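Local coordinates for ferrichrome-binding protein (Bacillus subtilis subsp. subtilis, PDB 3G9Q) that binds iron(3+)-hydroxamate complexes such as ferrichrome and passes them to the membrane-bound permease of an ABC importer, serving iron uptake, at residues I248-T253 with E259-F264; S170-D175 with E263-S268; Y159-G162 with G166-G169; Y25-T30 with L102-Q107; N41-P46 with K51-E56. All coordinates share one frame; numbering follows the deposited sequence.

Interaction 1 of 5, residues I248-T253 with E259-F264; sequences IGFYFT and EGQLEF
Gln261 leaves its helix with chi1 at -58°, CG beside the backbone N, and then runs out fully extended, which carries its CB, CG and amide beneath the ring of Phe250. That ring is delivered by the matching first torsion of Phe250, whose CG also lies anti to the carbonyl carbon, and the two side chains run antiparallel. The evidence for a stacked pair is direct: the amide and ring planes differ by 13°, Gln261 CG sits 4.0 Å from the centroid of the Phe250 ring in a CH-pi contact over the face, and Gln261 CB approaches Phe250 CE1 to 3.7 Å. The contact joins the loop after strand 242-244 to helix 255-270, which that loop leads into, in the middle of a two-lobed siderophore-binding fold bridged by one long helix, 118-143; Glu259 and Leu262 of helix 255-270 touch that long helix. The oxygen end of the Gln261 amide, as modelled, reaches the backbone of the loop, where Gln261 OE1 is 3.1 Å from Gly249 O and 2.8 Å from Phe252 O. The amide is probably turned over in the model; reversing it would put its NH2 there, which may allow hydrogen bonding. Farther along the helix, Phe264 meets the rim of the Phe250 ring: Phe264 CD2 is 3.5 Å from Phe250 CZ, near the plane of the Phe250 ring. The centroids of these two rings are 5.8 Å apart and their planes 73° apart, a rim-to-rim meeting, and Phe264 also meets the ring of Phe212.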
# COMPACT_ATOMS: atom_id res chain seq x y z
N ILE A 248 1.73 8.37 3.04
CA ILE A 248 1.96 8.27 1.60
C ILE A 248 2.57 6.94 1.19
O ILE A 248 2.28 6.39 0.13
CB ILE A 248 2.88 9.39 1.12
CG1 ILE A 248 2.39 10.73 1.68
CG2 ILE A 248 2.94 9.39 -0.42
CD1 ILE A 248 3.37 11.89 1.53
N GLY A 249 3.44 6.42 2.05
CA GLY A 249 4.08 5.16 1.75
C GLY A 249 3.12 4.00 1.78
O GLY A 249 3.20 3.11 0.93
N PHE A 250 2.21 4.00 2.75
CA PHE A 250 1.23 2.92 2.90
C PHE A 250 -0.07 3.12 2.13
O PHE A 250 -1.05 2.39 2.32
CB PHE A 250 0.95 2.70 4.38
CG PHE A 250 2.07 2.02 5.09
CD1 PHE A 250 1.99 0.66 5.39
CD2 PHE A 250 3.22 2.72 5.44
CE1 PHE A 250 3.05 0.01 6.03
CE2 PHE A 250 4.29 2.10 6.07
CZ PHE A 250 4.21 0.74 6.37
N TYR A 251 -0.04 4.12 1.26
CA TYR A 251 -1.14 4.50 0.41
C TYR A 251 -1.32 3.46 -0.70
O TYR A 251 -2.43 3.16 -1.09
CB TYR A 251 -0.83 5.85 -0.22
CG TYR A 251 -2.03 6.63 -0.66
CD1 TYR A 251 -2.77 6.25 -1.78
CD2 TYR A 251 -2.43 7.77 0.05
CE1 TYR A 251 -3.89 6.98 -2.19
CE2 TYR A 251 -3.54 8.50 -0.34
CZ TYR A 251 -4.26 8.10 -1.46
OH TYR A 251 -5.36 8.85 -1.82
N PHE A 252 -0.21 2.91 -1.19
CA PHE A 252 -0.27 1.91 -2.26
C PHE A 252 0.04 0.50 -1.78
O PHE A 252 0.56 0.31 -0.69
CB PHE A 252 0.70 2.24 -3.40
CG PHE A 252 0.75 3.70 -3.76
CD1 PHE A 252 1.63 4.56 -3.10
CD2 PHE A 252 -0.09 4.22 -4.74
CE1 PHE A 252 1.67 5.91 -3.43
CE2 PHE A 252 -0.06 5.58 -5.07
CZ PHE A 252 0.82 6.42 -4.42
N THR A 253 -0.26 -0.48 -2.63
CA THR A 253 -0.01 -1.89 -2.32
C THR A 253 0.56 -2.60 -3.54
O THR A 253 0.28 -3.77 -3.77
CB THR A 253 -1.31 -2.64 -1.89
OG1 THR A 253 -2.28 -2.58 -2.95
CG2 THR A 253 -1.90 -2.03 -0.62
N GLU A 259 7.20 -4.14 -0.81
CA GLU A 259 8.55 -4.45 -0.37
C GLU A 259 9.04 -3.41 0.62
O GLU A 259 9.56 -3.75 1.68
CB GLU A 259 9.51 -4.53 -1.56
CG GLU A 259 9.60 -5.92 -2.18
CD GLU A 259 10.66 -6.03 -3.27
OE1 GLU A 259 10.40 -5.63 -4.43
OE2 GLU A 259 11.77 -6.51 -2.95
N GLY A 260 8.84 -2.13 0.29
CA GLY A 260 9.25 -1.06 1.18
C GLY A 260 8.52 -1.09 2.52
O GLY A 260 9.11 -0.82 3.57
N GLN A 261 7.23 -1.40 2.47
CA GLN A 261 6.41 -1.48 3.68
C GLN A 261 6.81 -2.66 4.56
O GLN A 261 6.82 -2.52 5.78
CB GLN A 261 4.92 -1.62 3.32
CG GLN A 261 4.37 -0.49 2.48
CD GLN A 261 2.92 -0.71 2.09
OE1 GLN A 261 2.30 0.15 1.47
NE2 GLN A 261 2.38 -1.87 2.46
N LEU A 262 7.13 -3.80 3.97
CA LEU A 262 7.52 -4.97 4.75
C LEU A 262 8.85 -4.74 5.42
O LEU A 262 9.11 -5.30 6.47
CB LEU A 262 7.60 -6.24 3.90
CG LEU A 262 8.03 -7.52 4.65
CD1 LEU A 262 7.15 -7.78 5.87
CD2 LEU A 262 7.96 -8.71 3.71
N GLU A 263 9.70 -3.92 4.80
CA GLU A 263 11.01 -3.62 5.39
C GLU A 263 10.77 -2.76 6.63
O GLU A 263 11.30 -3.03 7.71
CB GLU A 263 11.89 -2.89 4.37
CG GLU A 263 13.37 -2.75 4.75
CD GLU A 263 14.15 -1.83 3.79
OE1 GLU A 263 14.13 -2.08 2.55
OE2 GLU A 263 14.78 -0.85 4.26
N PHE A 264 9.94 -1.73 6.48
CA PHE A 264 9.65 -0.86 7.60
C PHE A 264 8.99 -1.60 8.76
O PHE A 264 9.31 -1.35 9.92
CB PHE A 264 8.77 0.30 7.16
CG PHE A 264 8.20 1.09 8.29
CD1 PHE A 264 9.02 1.88 9.07
CD2 PHE A 264 6.85 1.01 8.60
CE1 PHE A 264 8.49 2.60 10.14
CE2 PHE A 264 6.33 1.72 9.67
CZ PHE A 264 7.15 2.51 10.44

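Interaction 2 of 5, residues S170-D175 with E263-S268; sequences SIIYKD and EFITES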
# COMPACT_ATOMS: atom_id res chain seq x y z
N SER A 170 -2.98 -6.30 5.33
CA SER A 170 -2.85 -7.66 4.80
C SER A 170 -1.45 -8.20 5.06
O SER A 170 -1.27 -9.41 5.17
CB SER A 170 -3.18 -7.71 3.30
OG SER A 170 -2.10 -7.27 2.48
N ILE A 171 -0.46 -7.32 5.18
CA ILE A 171 0.91 -7.75 5.42
C ILE A 171 1.04 -8.32 6.84
O ILE A 171 1.46 -9.48 7.06
CB ILE A 171 1.94 -6.57 5.31
CG1 ILE A 171 1.51 -5.57 4.22
CG2 ILE A 171 3.32 -7.12 5.00
CD1 ILE A 171 1.35 -6.12 2.78
N ILE A 172 0.67 -7.49 7.80
CA ILE A 172 0.75 -7.79 9.22
C ILE A 172 -0.16 -8.90 9.75
O ILE A 172 0.28 -9.75 10.54
CB ILE A 172 0.52 -6.51 10.02
CG1 ILE A 172 1.74 -5.59 9.80
CG2 ILE A 172 0.25 -6.83 11.46
CD1 ILE A 172 2.97 -5.98 10.60
N TYR A 173 -1.41 -8.91 9.31
CA TYR A 173 -2.32 -9.91 9.82
C TYR A 173 -2.45 -11.19 9.01
O TYR A 173 -3.01 -12.16 9.51
CB TYR A 173 -3.69 -9.28 10.06
CG TYR A 173 -3.69 -8.17 11.09
CD1 TYR A 173 -4.17 -6.90 10.76
CD2 TYR A 173 -3.19 -8.38 12.38
CE1 TYR A 173 -4.15 -5.86 11.70
CE2 TYR A 173 -3.17 -7.34 13.32
CZ TYR A 173 -3.65 -6.08 12.96
OH TYR A 173 -3.63 -5.05 13.87
N LYS A 174 -1.94 -11.20 7.78
CA LYS A 174 -2.02 -12.39 6.92
C LYS A 174 -0.66 -12.97 6.52
O LYS A 174 -0.40 -14.15 6.75
CB LYS A 174 -2.79 -12.10 5.63
CG LYS A 174 -4.22 -11.64 5.77
CD LYS A 174 -4.92 -11.67 4.41
CE LYS A 174 -5.15 -13.11 3.92
NZ LYS A 174 -5.94 -13.91 4.91
N ASP A 175 0.19 -12.16 5.91
CA ASP A 175 1.51 -12.63 5.49
C ASP A 175 2.43 -12.91 6.68
O ASP A 175 3.21 -13.86 6.66
CB ASP A 175 2.21 -11.61 4.58
CG ASP A 175 1.46 -11.36 3.29
OD1 ASP A 175 0.48 -10.60 3.31
OD2 ASP A 175 1.86 -11.93 2.25
N GLU A 263 9.70 -3.92 4.80
CA GLU A 263 11.01 -3.62 5.39
C GLU A 263 10.77 -2.76 6.63
O GLU A 263 11.30 -3.03 7.71
CB GLU A 263 11.89 -2.89 4.37
CG GLU A 263 13.37 -2.75 4.75
CD GLU A 263 14.15 -1.83 3.79
OE1 GLU A 263 14.13 -2.08 2.55
OE2 GLU A 263 14.78 -0.85 4.26
N PHE A 264 9.94 -1.73 6.48
CA PHE A 264 9.65 -0.86 7.60
C PHE A 264 8.99 -1.60 8.76
O PHE A 264 9.31 -1.35 9.92
CB PHE A 264 8.77 0.30 7.16
CG PHE A 264 8.20 1.09 8.29
CD1 PHE A 264 9.02 1.88 9.07
CD2 PHE A 264 6.85 1.01 8.60
CE1 PHE A 264 8.49 2.60 10.14
CE2 PHE A 264 6.33 1.72 9.67
CZ PHE A 264 7.15 2.51 10.44
N ILE A 265 8.05 -2.50 8.45
CA ILE A 265 7.35 -3.29 9.46
C ILE A 265 8.38 -4.12 10.26
O ILE A 265 8.44 -4.05 11.49
CB ILE A 265 6.33 -4.30 8.81
CG1 ILE A 265 5.28 -3.55 7.97
CG2 ILE A 265 5.70 -5.17 9.91
CD1 ILE A 265 4.43 -4.44 7.07
N THR A 266 9.19 -4.89 9.52
CA THR A 266 10.21 -5.77 10.09
C THR A 266 11.26 -5.02 10.91
O THR A 266 11.51 -5.36 12.06
CB THR A 266 10.91 -6.56 8.98
OG1 THR A 266 9.92 -7.22 8.18
CG2 THR A 266 11.86 -7.59 9.59
N GLU A 267 11.87 -3.99 10.31
CA GLU A 267 12.86 -3.22 11.03
C GLU A 267 12.30 -2.69 12.35
O GLU A 267 12.93 -2.84 13.39
CB GLU A 267 13.36 -2.05 10.17
CG GLU A 267 14.29 -1.09 10.92
CD GLU A 267 15.57 -1.76 11.45
OE1 GLU A 267 16.23 -1.16 12.32
OE2 GLU A 267 15.93 -2.87 10.98
N SER A 268 11.11 -2.08 12.30
CA SER A 268 10.46 -1.52 13.49
C SER A 268 10.29 -2.55 14.58
O SER A 268 10.62 -2.29 15.73
CB SER A 268 9.07 -0.98 13.15
OG SER A 268 9.08 -0.07 12.06
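Ile265, its CB directed toward helix 169-175, meets Ile171 and Ile172, making this a helix-helix contact in which one branched side chain of helix 255-270 addresses two successive residues of the shorter helix. The two segments are 88 residues apart in sequence and their nearest CA atoms, those of Ile172 and Ile265, are separated by 8.0 Å. Ile265 CD1, carried outward by an extended chain (chi2 168°), meets both isoleucines and crosses Ile171 at a slant. The other branch of Ile265, CG2, which is anti to the backbone N, lies on the Ile172 side. Ile172 CG1 is 4.0 Å from both Ile265 CG2 and Ile265 CD1, whereas the modelled approach of Ile172 CD1 is too short to be trusted. All three isoleucines are buried, and the contact is wholly apolar. Leu258 and Leu262 of helix 255-270 also touch Ile171, while Ile148 of strand 148-154 touches Ile172, tying the short helix to the neighbouring sheet. Helix 169-175 widens into a pi-type turn, seen in the bond from Asp175 N to Ser170 O at 3.2 Å. On the side toward Ile171, Ile265 CD1 lies 3.6 Å from Ile171 CG2 and 3.7 Å from Ile171 CB.

Interaction 3 of 5, residues Y159-G162 with G166-G169; sequences YVFG and GRGG
Between strand 157-161 and helix 169-175, the connecting loop folds back on the strand, laying Arg167 over Phe161 and Gly169 against Gly162. A bend at chi2 (86°) brings Arg167 CD over the centre of the Phe161 ring, 3.9 Å from its centroid and 13° off the normal, a CH-pi contact. The extended chi3 then carries the guanidinium on toward the CE2 and CZ rim; its plane is inclined 22° to the ring plane, with Arg167 NH1 3.5 Å from Phe161 CE2. The opposite face of the ring is backed by the main chain at Tyr159. The loop ends in a type I' beta turn from Gly166 to Gly169, closed by the bond from Gly169 N to Gly166 O at 2.9 Å; Arg167 takes up positive phi within it, and Gly168 is the N-cap position of the helix. Strand 157-161 lies between strands 148-154 and 195-198 in a mixed sheet, and Arg167 also touches Ile150 of the former. Just past Phe161, Gly169 CA approaches Gly162 O to 3.2 Å, a CA-H...O contact made with no side chain in the way. One water bridges the segments, donating to Gly162 O at 2.7 Å and to Gly166 O at 2.6 Å.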
# COMPACT_ATOMS: atom_id res chain seq x y z
N TYR A 159 -8.98 5.86 13.16
CA TYR A 159 -9.29 4.64 12.42
C TYR A 159 -8.38 3.47 12.86
O TYR A 159 -7.16 3.61 12.86
CB TYR A 159 -9.16 4.89 10.90
CG TYR A 159 -9.81 6.18 10.39
CD1 TYR A 159 -9.02 7.26 9.97
CD2 TYR A 159 -11.20 6.32 10.33
CE1 TYR A 159 -9.60 8.46 9.50
CE2 TYR A 159 -11.80 7.51 9.86
CZ TYR A 159 -10.99 8.58 9.45
OH TYR A 159 -11.56 9.75 9.00
N VAL A 160 -8.97 2.35 13.26
CA VAL A 160 -8.21 1.17 13.65
C VAL A 160 -8.39 0.20 12.50
O VAL A 160 -9.46 -0.38 12.33
CB VAL A 160 -8.72 0.52 14.98
CG1 VAL A 160 -10.23 0.43 14.96
CG2 VAL A 160 -8.13 -0.87 15.16
N PHE A 161 -7.34 0.03 11.69
CA PHE A 161 -7.42 -0.84 10.53
C PHE A 161 -7.30 -2.32 10.80
O PHE A 161 -6.73 -2.74 11.80
CB PHE A 161 -6.37 -0.43 9.50
CG PHE A 161 -6.51 0.99 9.05
CD1 PHE A 161 -5.74 2.00 9.63
CD2 PHE A 161 -7.47 1.34 8.10
CE1 PHE A 161 -5.93 3.33 9.27
CE2 PHE A 161 -7.66 2.66 7.73
CZ PHE A 161 -6.89 3.67 8.32
N GLY A 162 -7.87 -3.10 9.89
CA GLY A 162 -7.80 -4.54 10.01
C GLY A 162 -6.86 -5.06 8.95
O GLY A 162 -5.83 -4.45 8.68
N GLY A 166 -5.67 -1.91 3.51
CA GLY A 166 -4.39 -1.26 3.30
C GLY A 166 -3.68 -0.95 4.59
O GLY A 166 -3.93 -1.58 5.62
N ARG A 167 -2.79 0.03 4.54
CA ARG A 167 -1.98 0.43 5.69
C ARG A 167 -1.23 -0.74 6.33
O ARG A 167 -1.08 -0.81 7.56
CB ARG A 167 -2.83 1.16 6.73
CG ARG A 167 -3.22 2.58 6.36
CD ARG A 167 -4.47 2.62 5.52
NE ARG A 167 -4.82 3.99 5.13
CZ ARG A 167 -5.99 4.35 4.61
NH1 ARG A 167 -6.94 3.44 4.42
NH2 ARG A 167 -6.21 5.61 4.28
N GLY A 168 -0.75 -1.66 5.49
CA GLY A 168 -0.00 -2.81 5.96
C GLY A 168 -0.85 -3.87 6.63
O GLY A 168 -0.32 -4.80 7.23
N GLY A 169 -2.17 -3.72 6.53
CA GLY A 169 -3.08 -4.67 7.14
C GLY A 169 -2.91 -6.09 6.64
O GLY A 169 -2.72 -7.00 7.44
O HOH W 1 -5.84 -3.17 6.28

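Interaction 4 of 5, residues Y25-T30 with L102-Q107; sequences YGYFKT and LDNIEQ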
# COMPACT_ATOMS: atom_id res chain seq x y z
N TYR A 25 1.46 2.02 -10.98
CA TYR A 25 2.79 2.36 -11.48
C TYR A 25 3.85 1.32 -11.09
O TYR A 25 4.59 0.84 -11.95
CB TYR A 25 3.23 3.75 -10.98
CG TYR A 25 4.66 4.07 -11.33
CD1 TYR A 25 5.03 4.38 -12.64
CD2 TYR A 25 5.65 3.97 -10.38
CE1 TYR A 25 6.37 4.58 -12.99
CE2 TYR A 25 6.97 4.16 -10.70
CZ TYR A 25 7.34 4.46 -12.01
OH TYR A 25 8.69 4.65 -12.29
N GLY A 26 3.90 0.99 -9.80
CA GLY A 26 4.86 0.01 -9.31
C GLY A 26 4.74 -1.38 -9.94
O GLY A 26 5.71 -2.14 -9.95
N TYR A 27 3.56 -1.72 -10.46
CA TYR A 27 3.32 -3.02 -11.10
C TYR A 27 4.08 -3.14 -12.42
O TYR A 27 4.73 -4.15 -12.69
CB TYR A 27 1.83 -3.26 -11.38
CG TYR A 27 1.00 -3.59 -10.17
CD1 TYR A 27 0.48 -2.59 -9.37
CD2 TYR A 27 0.77 -4.91 -9.79
CE1 TYR A 27 -0.23 -2.87 -8.23
CE2 TYR A 27 0.06 -5.21 -8.64
CZ TYR A 27 -0.44 -4.19 -7.87
OH TYR A 27 -1.16 -4.46 -6.71
N PHE A 28 3.96 -2.11 -13.25
CA PHE A 28 4.59 -2.08 -14.55
C PHE A 28 6.10 -1.92 -14.36
O PHE A 28 6.89 -2.44 -15.14
CB PHE A 28 3.99 -0.94 -15.38
CG PHE A 28 2.60 -1.25 -15.93
CD1 PHE A 28 2.43 -1.68 -17.23
CD2 PHE A 28 1.48 -1.17 -15.11
CE1 PHE A 28 1.17 -2.03 -17.72
CE2 PHE A 28 0.22 -1.52 -15.59
CZ PHE A 28 0.07 -1.94 -16.89
N LYS A 29 6.49 -1.20 -13.31
CA LYS A 29 7.91 -1.01 -13.03
C LYS A 29 8.50 -2.39 -12.74
O LYS A 29 9.53 -2.77 -13.30
CB LYS A 29 8.11 -0.07 -11.83
CG LYS A 29 9.57 0.30 -11.56
CD LYS A 29 10.20 0.95 -12.76
CE LYS A 29 11.70 0.79 -12.68
NZ LYS A 29 12.34 1.08 -14.00
N THR A 30 7.85 -3.16 -11.87
CA THR A 30 8.35 -4.50 -11.57
C THR A 30 8.47 -5.34 -12.85
O THR A 30 9.50 -5.96 -13.09
CB THR A 30 7.45 -5.25 -10.56
OG1 THR A 30 7.34 -4.48 -9.35
CG2 THR A 30 8.04 -6.61 -10.21
N LEU A 102 -9.30 -7.25 -8.63
CA LEU A 102 -8.34 -8.34 -8.43
C LEU A 102 -7.71 -8.32 -7.04
O LEU A 102 -7.57 -7.26 -6.43
CB LEU A 102 -7.23 -8.29 -9.49
CG LEU A 102 -7.60 -8.56 -10.95
CD1 LEU A 102 -8.40 -9.85 -11.06
CD2 LEU A 102 -8.41 -7.39 -11.49
N ASP A 103 -7.34 -9.50 -6.56
CA ASP A 103 -6.73 -9.64 -5.24
C ASP A 103 -5.64 -8.61 -5.00
O ASP A 103 -5.86 -7.59 -4.35
CB ASP A 103 -6.16 -11.05 -5.06
CG ASP A 103 -5.38 -11.22 -3.76
OD1 ASP A 103 -5.98 -11.06 -2.68
OD2 ASP A 103 -4.17 -11.50 -3.82
N ASN A 104 -4.45 -8.89 -5.55
CA ASN A 104 -3.31 -8.00 -5.38
C ASN A 104 -2.10 -8.64 -6.05
O ASN A 104 -1.36 -7.98 -6.79
CB ASN A 104 -3.03 -7.78 -3.89
CG ASN A 104 -1.88 -6.83 -3.66
OD1 ASN A 104 -1.62 -5.96 -4.48
ND2 ASN A 104 -1.21 -6.97 -2.52
N ILE A 105 -1.89 -9.92 -5.78
CA ILE A 105 -0.81 -10.67 -6.39
C ILE A 105 -1.41 -11.15 -7.71
O ILE A 105 -0.68 -11.53 -8.63
CB ILE A 105 -0.39 -11.88 -5.53
CG1 ILE A 105 0.44 -11.41 -4.33
CG2 ILE A 105 0.40 -12.87 -6.36
CD1 ILE A 105 0.60 -12.44 -3.21
N GLU A 106 -2.74 -11.14 -7.78
CA GLU A 106 -3.46 -11.55 -8.98
C GLU A 106 -3.39 -10.40 -9.98
O GLU A 106 -3.21 -10.62 -11.18
CB GLU A 106 -4.92 -11.88 -8.65
CG GLU A 106 -5.13 -12.85 -7.47
CD GLU A 106 -4.55 -14.26 -7.68
OE1 GLU A 106 -4.47 -15.01 -6.67
OE2 GLU A 106 -4.18 -14.62 -8.83
N GLN A 107 -3.53 -9.18 -9.46
CA GLN A 107 -3.48 -7.95 -10.26
C GLN A 107 -2.14 -7.84 -11.00
O GLN A 107 -2.06 -7.21 -12.05
CB GLN A 107 -3.66 -6.73 -9.35
CG GLN A 107 -3.78 -5.39 -10.07
CD GLN A 107 -4.93 -5.34 -11.05
OE1 GLN A 107 -4.86 -5.92 -12.13
NE2 GLN A 107 -5.99 -4.65 -10.68
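Tyr27 makes a buried contact of its aromatic ring with Asn104 and Gln107, between the helix of a beta-alpha-beta unit and the loop and first residues of helix 106-115. Helix 25-31 connects strands 17-19 and 35-37, which are parallel neighbours in the four-stranded sheet. Tyr27 chi1 of -75° sets CG beside the backbone N, and the ring reaches across to present different parts to the two partners. Over one face comes Gln107 CG, 4.1 Å from Tyr27 CE2, and Gln107 CB is also 4.1 Å from Tyr27 CE2. These two methylene carbons are the Gln107 atoms nearest the ring; Gln107 bends at chi2 (58°), and its amide ends up nearly perpendicular to the ring, at 83°. At the edge, in the ring plane, Asn104 O lies 3.6 Å from Tyr27 CE2. The hydroxyl continues toward the Asn104 side chain, where Tyr27 OH is 2.7 Å from the atom modelled as Asn104 OD1; that amide is probably turned over, and with it turned back this may be a hydrogen bond. Asp254 and Pro255, where the chain enters helix 255-270, also touch Tyr27, and Asn104 touches Leu258 farther along that helix. One turn after Tyr27's neighbour Gly26, the helix returns two donors to a single carbonyl: Gly26 O accepts from Thr30 N at 3.1 Å and from Thr30 OG1 at 2.9 Å.

Interaction 5 of 5, residues N41-P46 with K51-E56; sequences NVFKNP and KTNGVE
Phe43 and Asn53 bury the largest areas in this contact, and they meet by the amide lying over one face of the ring. The two planes differ by 25°, Asn53 ND2 stands 3.9 Å above the Phe43 plane and toward the rim, and Asn53 OD1 comes 3.4 Å from Phe43 CD2. Near-alignment of this kind brings the flat side of the amide, rather than an N-H pointed at the ring centre, against the aromatic surface; Asn53 CG is accordingly 3.7 Å from Phe43 CD2. Phe43 chi1 of -56° turns its ring toward the 51-56 segment. Both segments belong to the long excursion that follows strand 35-37, at the edge of the four-stranded parallel sheet in one of the two lobes of the binding-protein fold. Asn41 and Val42 lie in a short 3-10 segment, and Lys44 N bonds to Asn41 O at 2.7 Å. Val42 adds a marginal touch, its CG1 being 4.0 Å from Asn53 ND2. Glu56, third by buried area, meets the far end of the ring: Glu56 CG is 3.9 Å from Phe43 CZ in an oblique approach. A bend at chi2 (-95°) directs its carboxylate off the ring, and Glu56 OE1 has a weak hydrogen bond with the hydroxyl of Tyr25 on helix 25-31, where Val42 also packs. The side chain of Asn45 is hydrogen-bonded to Ser257 of helix 255-270.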
# COMPACT_ATOMS: atom_id res chain seq x y z
N ASN A 41 0.88 11.46 -7.25
CA ASN A 41 1.18 10.58 -6.13
C ASN A 41 2.51 9.87 -6.29
O ASN A 41 3.32 9.84 -5.37
CB ASN A 41 0.06 9.56 -5.99
CG ASN A 41 -1.27 10.21 -5.80
OD1 ASN A 41 -1.47 10.94 -4.83
ND2 ASN A 41 -2.20 9.98 -6.74
N VAL A 42 2.73 9.33 -7.48
CA VAL A 42 3.94 8.60 -7.79
C VAL A 42 5.21 9.36 -7.42
O VAL A 42 6.13 8.82 -6.80
CB VAL A 42 3.93 8.24 -9.29
CG1 VAL A 42 5.19 7.49 -9.68
CG2 VAL A 42 2.70 7.40 -9.59
N PHE A 43 5.26 10.64 -7.78
CA PHE A 43 6.42 11.47 -7.48
C PHE A 43 6.43 11.95 -6.04
O PHE A 43 7.12 12.91 -5.70
CB PHE A 43 6.47 12.66 -8.43
CG PHE A 43 6.47 12.27 -9.87
CD1 PHE A 43 5.32 11.77 -10.47
CD2 PHE A 43 7.64 12.32 -10.61
CE1 PHE A 43 5.33 11.34 -11.78
CE2 PHE A 43 7.67 11.88 -11.92
CZ PHE A 43 6.51 11.39 -12.51
N LYS A 44 5.64 11.30 -5.18
CA LYS A 44 5.60 11.68 -3.78
C LYS A 44 5.82 10.47 -2.88
O LYS A 44 6.25 10.61 -1.73
CB LYS A 44 4.26 12.34 -3.42
CG LYS A 44 4.15 13.79 -3.85
CD LYS A 44 2.95 14.43 -3.18
CE LYS A 44 2.79 15.88 -3.60
NZ LYS A 44 2.64 16.00 -5.09
N ASN A 45 5.53 9.29 -3.42
CA ASN A 45 5.69 8.04 -2.68
C ASN A 45 7.17 7.81 -2.36
O ASN A 45 8.01 7.79 -3.25
CB ASN A 45 5.14 6.88 -3.50
CG ASN A 45 5.14 5.59 -2.74
OD1 ASN A 45 5.45 5.54 -1.55
ND2 ASN A 45 4.78 4.51 -3.42
N PRO A 46 7.52 7.64 -1.08
CA PRO A 46 8.92 7.43 -0.73
C PRO A 46 9.51 6.17 -1.32
O PRO A 46 10.73 6.04 -1.44
CB PRO A 46 8.89 7.38 0.79
CG PRO A 46 7.53 6.80 1.08
CD PRO A 46 6.67 7.58 0.12
N LYS A 51 14.04 6.44 -5.82
CA LYS A 51 15.04 6.03 -6.79
C LYS A 51 14.45 5.67 -8.15
O LYS A 51 15.19 5.45 -9.11
CB LYS A 51 15.87 4.84 -6.26
CG LYS A 51 17.15 5.21 -5.48
CD LYS A 51 17.94 3.98 -5.06
CE LYS A 51 18.57 3.27 -6.25
NZ LYS A 51 19.64 4.08 -6.89
N THR A 52 13.12 5.61 -8.26
CA THR A 52 12.48 5.23 -9.52
C THR A 52 11.57 6.28 -10.17
O THR A 52 10.35 6.24 -9.99
CB THR A 52 11.62 3.96 -9.35
OG1 THR A 52 12.32 3.00 -8.55
CG2 THR A 52 11.30 3.37 -10.71
N ASN A 53 12.14 7.20 -10.94
CA ASN A 53 11.33 8.23 -11.59
C ASN A 53 11.92 8.69 -12.92
O ASN A 53 11.22 9.25 -13.77
CB ASN A 53 11.16 9.43 -10.65
CG ASN A 53 9.85 9.40 -9.89
OD1 ASN A 53 9.63 10.17 -8.95
ND2 ASN A 53 8.96 8.50 -10.30
N GLY A 54 13.21 8.43 -13.09
CA GLY A 54 13.94 8.82 -14.28
C GLY A 54 13.22 9.15 -15.58
O GLY A 54 13.32 10.26 -16.09
N VAL A 55 12.47 8.19 -16.11
CA VAL A 55 11.80 8.40 -17.38
C VAL A 55 10.29 8.65 -17.42
O VAL A 55 9.58 8.00 -18.20
CB VAL A 55 12.13 7.22 -18.34
CG1 VAL A 55 13.65 7.16 -18.58
CG2 VAL A 55 11.65 5.90 -17.74
N GLU A 56 9.77 9.55 -16.59
CA GLU A 56 8.33 9.83 -16.65
C GLU A 56 7.87 11.25 -16.41
O GLU A 56 8.55 12.05 -15.77
CB GLU A 56 7.52 8.91 -15.72
CG GLU A 56 8.20 8.49 -14.44
CD GLU A 56 8.88 7.16 -14.59
OE1 GLU A 56 8.20 6.20 -15.03
OE2 GLU A 56 10.09 7.06 -14.28

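Helix 255-270 is common to interactions 1 and 2, whose centres are 9 Å apart; Leu262 CD1 packs 4.0 Å from Ile171 CG2. Interaction 3 reaches interaction 1 through Phe250 CD1, 3.6 Å from Gly168 N, and interaction 2 through Tyr173 CD1, 3.6 Å from Gly162 O. Through Phe252 CZ, 3.6 Å from Asn41 CB, interaction 1 meets interaction 5, which is nested in the chain loop closed by interaction 4 and joined to it by a probable hydrogen bond, Tyr25 OH to Glu56 OE1, 3.2 Å. The centre of interaction 1 is 5 Å from the chain's centre, 12 Å from interaction 3 and 14 Å from interaction 4. Relatives bind siderophores between the lobes; none of these contacts involves a ligand, but interaction 1 probably lies near that cleft.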